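Local coordinates for uncharacterized protein (Methanosaeta thermophila PT, PDB 5HT7) that is a trimeric beta/gamma-crystallin that binds transition metal ions, here iron(II), its wider cellular role being uncharacterised, at residues A[37-41]-A[42-46]; A[66-70]-A[71-75]. One frame throughout, in Å; residues are numbered along the deposited sequence.

Interaction 1 (A[37-41]-A[42-46]); sequences MVVLS and GVWRL
From Met-37 the chain runs out along strand 36-39, turns at Leu-40 to Val-43 and returns to Leu-46 along strand 44-47 in the other sheet of the sandwich, forming a beta arch. The two segments run 145° apart end to end, roughly antiparallel, but no backbone hydrogen bond pairs them; they meet through side chains and, near the turn, carbonyl oxygens. Gly-42 suits the turn because its phi is positive, a conformation that glycine adopts easily. The indole of Trp-44 fills the closed end of the arch, beside the turn. Its NE1 donates to the backbone O of Ser-41 at 3.0 Å, a fairly straight bond (155° at the hydrogen) in which the oxygen lies in the ring plane at the indole edge and the N-H arrives nearly along the C=O axis. Trp-44 CG is anti to its own carbonyl carbon (chi1 -69°), which swings the ring back toward the turn. Val-39 CG1 approaches Trp-44 CD1 obliquely at 3.6 Å and also lies 3.5 Å from Gly-42 O. Deeper in, Met-37 and Leu-46 meet tip to tip, CE to CD2 at 4.2 Å; the flexible thioether suits this reach between sheets. With an alanine here instead of the indole, Ser-41 O would probably lose its donor and a gap would open beside Val-39 CG1. Phe-60 and Met-79 continue the apolar layer around Met-37 and Leu-46. The chemistry thus divides: apolar groups fill the interior, and one indole N-H ties down the turn, whereas the buried Gly-42 O finds no polar partner.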
ATOM      1  N   MET A  37       2.346  -8.502 -10.074  1.00 20.50           N
ATOM      2  CA  MET A  37       1.817  -8.852  -8.769  1.00 20.43           C
ATOM      3  C   MET A  37       2.936  -9.203  -7.808  1.00 22.63           C
ATOM      4  O   MET A  37       3.963  -9.776  -8.207  1.00 23.08           O
ATOM      5  CB  MET A  37       0.837 -10.028  -8.906  1.00 22.62           C
ATOM      6  CG  MET A  37       0.368 -10.627  -7.575  1.00 24.93           C
ATOM      7  SD  MET A  37      -0.892 -11.897  -7.845  1.00 25.55           S
ATOM      8  CE  MET A  37       0.059 -13.166  -8.672  1.00 27.94           C
ATOM      9  N   VAL A  38       2.754  -8.836  -6.540  1.00 22.59           N
ATOM     10  CA  VAL A  38       3.647  -9.296  -5.499  1.00 23.64           C
ATOM     11  C   VAL A  38       2.828 -10.076  -4.486  1.00 25.04           C
ATOM     12  O   VAL A  38       1.763  -9.631  -4.063  1.00 22.93           O
ATOM     13  CB  VAL A  38       4.379  -8.133  -4.798  1.00 23.43           C
ATOM     14  CG1 VAL A  38       5.175  -8.662  -3.602  1.00 23.34           C
ATOM     15  CG2 VAL A  38       5.297  -7.413  -5.783  1.00 22.63           C
ATOM     16  N   VAL A  39       3.296 -11.264  -4.136  1.00 23.67           N
ATOM     17  CA  VAL A  39       2.645 -12.039  -3.091  1.00 25.17           C
ATOM     18  C   VAL A  39       3.545 -12.003  -1.868  1.00 27.71           C
ATOM     19  O   VAL A  39       4.708 -12.397  -1.945  1.00 28.92           O
ATOM     20  CB  VAL A  39       2.384 -13.493  -3.525  1.00 25.18           C
ATOM     21  CG1 VAL A  39       1.880 -14.305  -2.342  1.00 30.83           C
ATOM     22  CG2 VAL A  39       1.370 -13.527  -4.678  1.00 26.99           C
ATOM     23  N   LEU A  40       3.019 -11.513  -0.750  1.00 26.97           N
ATOM     24  CA  LEU A  40       3.825 -11.347   0.454  1.00 32.51           C
ATOM     25  C   LEU A  40       3.756 -12.572   1.356  1.00 37.14           C
ATOM     26  O   LEU A  40       4.731 -12.940   2.003  1.00 35.41           O
ATOM     27  CB  LEU A  40       3.378 -10.103   1.223  1.00 30.16           C
ATOM     28  CG  LEU A  40       3.542  -8.817   0.405  1.00 33.19           C
ATOM     29  CD1 LEU A  40       2.757  -7.670   1.016  1.00 43.73           C
ATOM     30  CD2 LEU A  40       5.012  -8.472   0.293  1.00 33.87           C
ATOM     31  N   SER A  41       2.596 -13.204   1.399  1.00 35.01           N
ATOM     32  CA  SER A  41       2.448 -14.393   2.218  1.00 40.22           C
ATOM     33  C   SER A  41       1.325 -15.259   1.693  1.00 37.26           C
ATOM     34  O   SER A  41       0.395 -14.766   1.051  1.00 41.87           O
ATOM     35  CB  SER A  41       2.190 -14.014   3.674  1.00 41.21           C
ATOM     36  OG  SER A  41       0.980 -13.288   3.797  1.00 41.97           O
ATOM     37  N   GLY A  42       1.424 -16.554   1.966  1.00 40.63           N
ATOM     38  CA  GLY A  42       0.408 -17.498   1.561  1.00 37.73           C
ATOM     39  C   GLY A  42       0.491 -17.840   0.090  1.00 34.92           C
ATOM     40  O   GLY A  42       1.302 -17.275  -0.651  1.00 33.88           O
ATOM     41  N   VAL A  43      -0.360 -18.775  -0.317  1.00 32.90           N
ATOM     42  CA  VAL A  43      -0.495 -19.194  -1.700  1.00 33.47           C
ATOM     43  C   VAL A  43      -1.859 -18.750  -2.212  1.00 33.72           C
ATOM     44  O   VAL A  43      -2.873 -18.947  -1.540  1.00 33.82           O
ATOM     45  CB  VAL A  43      -0.335 -20.726  -1.844  1.00 37.53           C
ATOM     46  CG1 VAL A  43      -0.640 -21.176  -3.262  1.00 36.06           C
ATOM     47  CG2 VAL A  43       1.074 -21.142  -1.439  1.00 37.17           C
ATOM     48  N   TRP A  44      -1.881 -18.139  -3.396  1.00 29.61           N
ATOM     49  CA  TRP A  44      -3.103 -17.519  -3.899  1.00 28.82           C
ATOM     50  C   TRP A  44      -3.625 -18.184  -5.170  1.00 28.56           C
ATOM     51  O   TRP A  44      -2.853 -18.608  -6.041  1.00 31.95           O
ATOM     52  CB  TRP A  44      -2.864 -16.025  -4.155  1.00 30.50           C
ATOM     53  CG  TRP A  44      -2.664 -15.219  -2.898  1.00 27.23           C
ATOM     54  CD1 TRP A  44      -1.599 -15.270  -2.046  1.00 31.93           C
ATOM     55  CD2 TRP A  44      -3.557 -14.242  -2.361  1.00 26.60           C
ATOM     56  NE1 TRP A  44      -1.781 -14.392  -1.002  1.00 28.77           N
ATOM     57  CE2 TRP A  44      -2.975 -13.743  -1.178  1.00 28.01           C
ATOM     58  CE3 TRP A  44      -4.796 -13.738  -2.766  1.00 25.08           C
ATOM     59  CZ2 TRP A  44      -3.592 -12.776  -0.393  1.00 26.85           C
ATOM     60  CZ3 TRP A  44      -5.407 -12.782  -1.981  1.00 27.95           C
ATOM     61  CH2 TRP A  44      -4.801 -12.306  -0.814  1.00 24.56           C
ATOM     62  N   ARG A  45      -4.946 -18.261  -5.269  1.00 30.20           N
ATOM     63  CA  ARG A  45      -5.601 -18.692  -6.491  1.00 30.84           C
ATOM     64  C   ARG A  45      -6.273 -17.479  -7.140  1.00 30.79           C
ATOM     65  O   ARG A  45      -6.929 -16.682  -6.459  1.00 29.41           O
ATOM     66  CB  ARG A  45      -6.623 -19.799  -6.191  1.00 34.72           C
ATOM     67  CG  ARG A  45      -7.270 -20.423  -7.415  1.00 33.72           C
ATOM     68  CD  ARG A  45      -8.139 -21.631  -7.022  1.00 37.71           C
ATOM     69  NE  ARG A  45      -7.365 -22.622  -6.269  1.00 39.55           N
ATOM     70  CZ  ARG A  45      -7.893 -23.616  -5.559  1.00 44.69           C
ATOM     71  NH1 ARG A  45      -9.207 -23.778  -5.499  1.00 40.93           N
ATOM     72  NH2 ARG A  45      -7.097 -24.457  -4.909  1.00 47.48           N
ATOM     73  N   LEU A  46      -6.079 -17.334  -8.445  1.00 28.21           N
ATOM     74  CA  LEU A  46      -6.644 -16.226  -9.214  1.00 26.98           C
ATOM     75  C   LEU A  46      -7.742 -16.742 -10.128  1.00 25.37           C
ATOM     76  O   LEU A  46      -7.649 -17.853 -10.631  1.00 29.69           O
ATOM     77  CB  LEU A  46      -5.562 -15.544 -10.050  1.00 24.71           C
ATOM     78  CG  LEU A  46      -4.674 -14.469  -9.418  1.00 29.04           C
ATOM     79  CD1 LEU A  46      -4.049 -14.942  -8.126  1.00 26.15           C
ATOM     80  CD2 LEU A  46      -3.609 -14.077 -10.438  1.00 27.20           C
TER

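Interaction 2 (A[66-70]-A[71-75]); sequences PSIAD and YGINV
A Schellman motif closes the short 3-10 turn that begins at Ile-68, within the loop between strands 63-65 and 78-81. Its outer bond runs from Ile-73 N to Ile-68 O, 3.3 Å long, and its inner one from Gly-72 N to Ala-69 O, at 2.8 Å. Gly-72 takes the position just past the turn, where the backbone must adopt a positive phi (78°), and glycine does so without the strain a side chain brings. Ile-68 O is gripped twice, since Tyr-71 N also donates to it at 3.0 Å; the two donors come from opposite faces of the carbonyl plane, that of Tyr-71 well above it. The apolar contact expected of this motif is present as well. Ile-68 and Ile-73 pass each other at a slant, CD1 of the former lying 4.2 Å from CG2 of the latter. Ile-68 CG1 sits between its backbone N and carbonyl carbon (chi1 56°), with CD1 extended beyond it to reach this partner. Branched aliphatic residues suit both places, being buried on the inner side of an otherwise exposed loop. Ala-69 CA lies 3.5 Å from Ile-73 O in a C-H...O contact, while its CB, pointing away, is still 4.0 Å from Asn-74 OD1; a small methyl suits this exposed position. The Tyr-71 ring has Ile-68 O at its edge, in plane. Toward the strands, that ring meets Phe-60 of strand 58-60 edge-to-face, Ile-68 packs on Ile-76 just ahead of strand 78-81, and Val-75 O is hydrogen-bonded to Tyr-56 OH.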
ATOM      1  N   PRO A  66       6.704 -10.033 -12.243  1.00 32.57           N
ATOM      2  CA  PRO A  66       6.787  -8.774 -12.999  1.00 29.51           C
ATOM      3  C   PRO A  66       5.934  -8.726 -14.251  1.00 29.52           C
ATOM      4  O   PRO A  66       5.726  -7.639 -14.786  1.00 28.79           O
ATOM      5  CB  PRO A  66       8.268  -8.694 -13.385  1.00 32.20           C
ATOM      6  CG  PRO A  66       8.964  -9.626 -12.458  1.00 33.96           C
ATOM      7  CD  PRO A  66       7.994 -10.739 -12.238  1.00 34.56           C
ATOM      8  N   SER A  67       5.462  -9.877 -14.722  1.00 30.87           N
ATOM      9  CA  SER A  67       4.632  -9.909 -15.924  1.00 28.49           C
ATOM     10  C   SER A  67       3.673 -11.090 -15.906  1.00 35.52           C
ATOM     11  O   SER A  67       3.984 -12.155 -16.439  1.00 38.06           O
ATOM     12  CB  SER A  67       5.512  -9.970 -17.176  1.00 36.95           C
ATOM     13  OG  SER A  67       4.717  -9.927 -18.350  1.00 40.69           O
ATOM     14  N   ILE A  68       2.501 -10.915 -15.308  1.00 33.00           N
ATOM     15  CA  ILE A  68       1.650 -12.079 -15.091  1.00 33.34           C
ATOM     16  C   ILE A  68       1.000 -12.549 -16.398  1.00 35.84           C
ATOM     17  O   ILE A  68       0.443 -13.638 -16.454  1.00 38.51           O
ATOM     18  CB  ILE A  68       0.573 -11.814 -14.017  1.00 31.68           C
ATOM     19  CG1 ILE A  68      -0.285 -10.602 -14.366  1.00 30.80           C
ATOM     20  CG2 ILE A  68       1.232 -11.612 -12.659  1.00 27.46           C
ATOM     21  CD1 ILE A  68      -1.366 -10.322 -13.304  1.00 32.32           C
ATOM     22  N   ALA A  69       1.094 -11.741 -17.449  1.00 36.73           N
ATOM     23  CA  ALA A  69       0.692 -12.186 -18.782  1.00 41.09           C
ATOM     24  C   ALA A  69       1.484 -13.423 -19.217  1.00 42.85           C
ATOM     25  O   ALA A  69       0.983 -14.243 -19.982  1.00 45.45           O
ATOM     26  CB  ALA A  69       0.860 -11.072 -19.793  1.00 43.82           C
ATOM     27  N   ASP A  70       2.711 -13.562 -18.719  1.00 42.14           N
ATOM     28  CA  ASP A  70       3.512 -14.754 -18.996  1.00 43.40           C
ATOM     29  C   ASP A  70       2.807 -16.037 -18.547  1.00 46.50           C
ATOM     30  O   ASP A  70       2.985 -17.096 -19.147  1.00 48.76           O
ATOM     31  CB  ASP A  70       4.878 -14.658 -18.318  1.00 41.38           C
ATOM     32  CG  ASP A  70       5.719 -13.529 -18.864  1.00 41.76           C
ATOM     33  OD1 ASP A  70       5.278 -12.880 -19.838  1.00 46.70           O
ATOM     34  OD2 ASP A  70       6.826 -13.296 -18.331  1.00 49.62           O
ATOM     35  N   TYR A  71       2.012 -15.934 -17.489  1.00 42.94           N
ATOM     36  CA  TYR A  71       1.278 -17.076 -16.958  1.00 44.42           C
ATOM     37  C   TYR A  71      -0.098 -17.190 -17.610  1.00 44.60           C
ATOM     38  O   TYR A  71      -0.937 -17.981 -17.178  1.00 49.78           O
ATOM     39  CB  TYR A  71       1.132 -16.957 -15.435  1.00 45.07           C
ATOM     40  CG  TYR A  71       2.450 -16.899 -14.691  1.00 45.91           C
ATOM     41  CD1 TYR A  71       3.123 -15.697 -14.515  1.00 41.23           C
ATOM     42  CD2 TYR A  71       3.019 -18.048 -14.163  1.00 48.17           C
ATOM     43  CE1 TYR A  71       4.326 -15.644 -13.840  1.00 43.23           C
ATOM     44  CE2 TYR A  71       4.219 -18.004 -13.486  1.00 45.52           C
ATOM     45  CZ  TYR A  71       4.867 -16.802 -13.327  1.00 42.97           C
ATOM     46  OH  TYR A  71       6.059 -16.760 -12.649  1.00 48.95           O
ATOM     47  N   GLY A  72      -0.329 -16.385 -18.642  1.00 43.11           N
ATOM     48  CA  GLY A  72      -1.592 -16.401 -19.359  1.00 43.56           C
ATOM     49  C   GLY A  72      -2.717 -15.673 -18.648  1.00 46.74           C
ATOM     50  O   GLY A  72      -3.898 -15.874 -18.949  1.00 43.69           O
ATOM     51  N   ILE A  73      -2.353 -14.816 -17.703  1.00 41.59           N
ATOM     52  CA  ILE A  73      -3.341 -14.086 -16.931  1.00 37.22           C
ATOM     53  C   ILE A  73      -3.427 -12.657 -17.417  1.00 42.73           C
ATOM     54  O   ILE A  73      -2.448 -11.906 -17.340  1.00 42.97           O
ATOM     55  CB  ILE A  73      -2.999 -14.111 -15.428  1.00 37.79           C
ATOM     56  CG1 ILE A  73      -2.977 -15.561 -14.926  1.00 39.71           C
ATOM     57  CG2 ILE A  73      -3.981 -13.254 -14.648  1.00 32.68           C
ATOM     58  CD1 ILE A  73      -2.399 -15.736 -13.554  1.00 39.18           C
ATOM     59  N   ASN A  74      -4.588 -12.273 -17.928  1.00 39.03           N
ATOM     60  CA  ASN A  74      -4.742 -10.912 -18.419  1.00 44.76           C
ATOM     61  C   ASN A  74      -5.852 -10.169 -17.674  1.00 43.97           C
ATOM     62  O   ASN A  74      -5.870  -8.938 -17.638  1.00 42.40           O
ATOM     63  CB  ASN A  74      -5.002 -10.915 -19.931  1.00 48.43           C
ATOM     64  CG  ASN A  74      -3.725 -11.137 -20.745  1.00 49.86           C
ATOM     65  OD1 ASN A  74      -2.911 -10.231 -20.914  1.00 51.90           O
ATOM     66  ND2 ASN A  74      -3.540 -12.364 -21.232  1.00 54.70           N
ATOM     67  N   VAL A  75      -6.766 -10.921 -17.069  1.00 38.71           N
ATOM     68  CA  VAL A  75      -7.822 -10.322 -16.269  1.00 35.99           C
ATOM     69  C   VAL A  75      -8.004 -11.101 -14.967  1.00 35.49           C
ATOM     70  O   VAL A  75      -7.909 -12.325 -14.949  1.00 33.79           O
ATOM     71  CB  VAL A  75      -9.155 -10.262 -17.045  1.00 45.40           C
ATOM     72  CG1 VAL A  75      -9.565 -11.644 -17.522  1.00 46.25           C
ATOM     73  CG2 VAL A  75     -10.250  -9.632 -16.190  1.00 39.40           C
TER

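In the fold
Interaction 1 comes first along the chain and interaction 2 follows, both within the one beta/gamma-crystallin domain, their centres 14 Å apart. Each is a crossing between the two antiparallel sheets of the sandwich: the arch of interaction 1 joins strand 36-39 to strand 44-47, while interaction 2 belongs to the loop from strand 63-65 to strand 78-81. They touch inside, where Leu-46 CD2 packs 3.7 Å from Ile-73 CD1 and Met-37 CB 4.1 Å from Ile-68 CG2, with Phe-60 a neighbour of both; two successive crossings thus close on the same apolar interior between the sheets. In family terms the first probably links the two Greek keys, and the second probably lies within the later one.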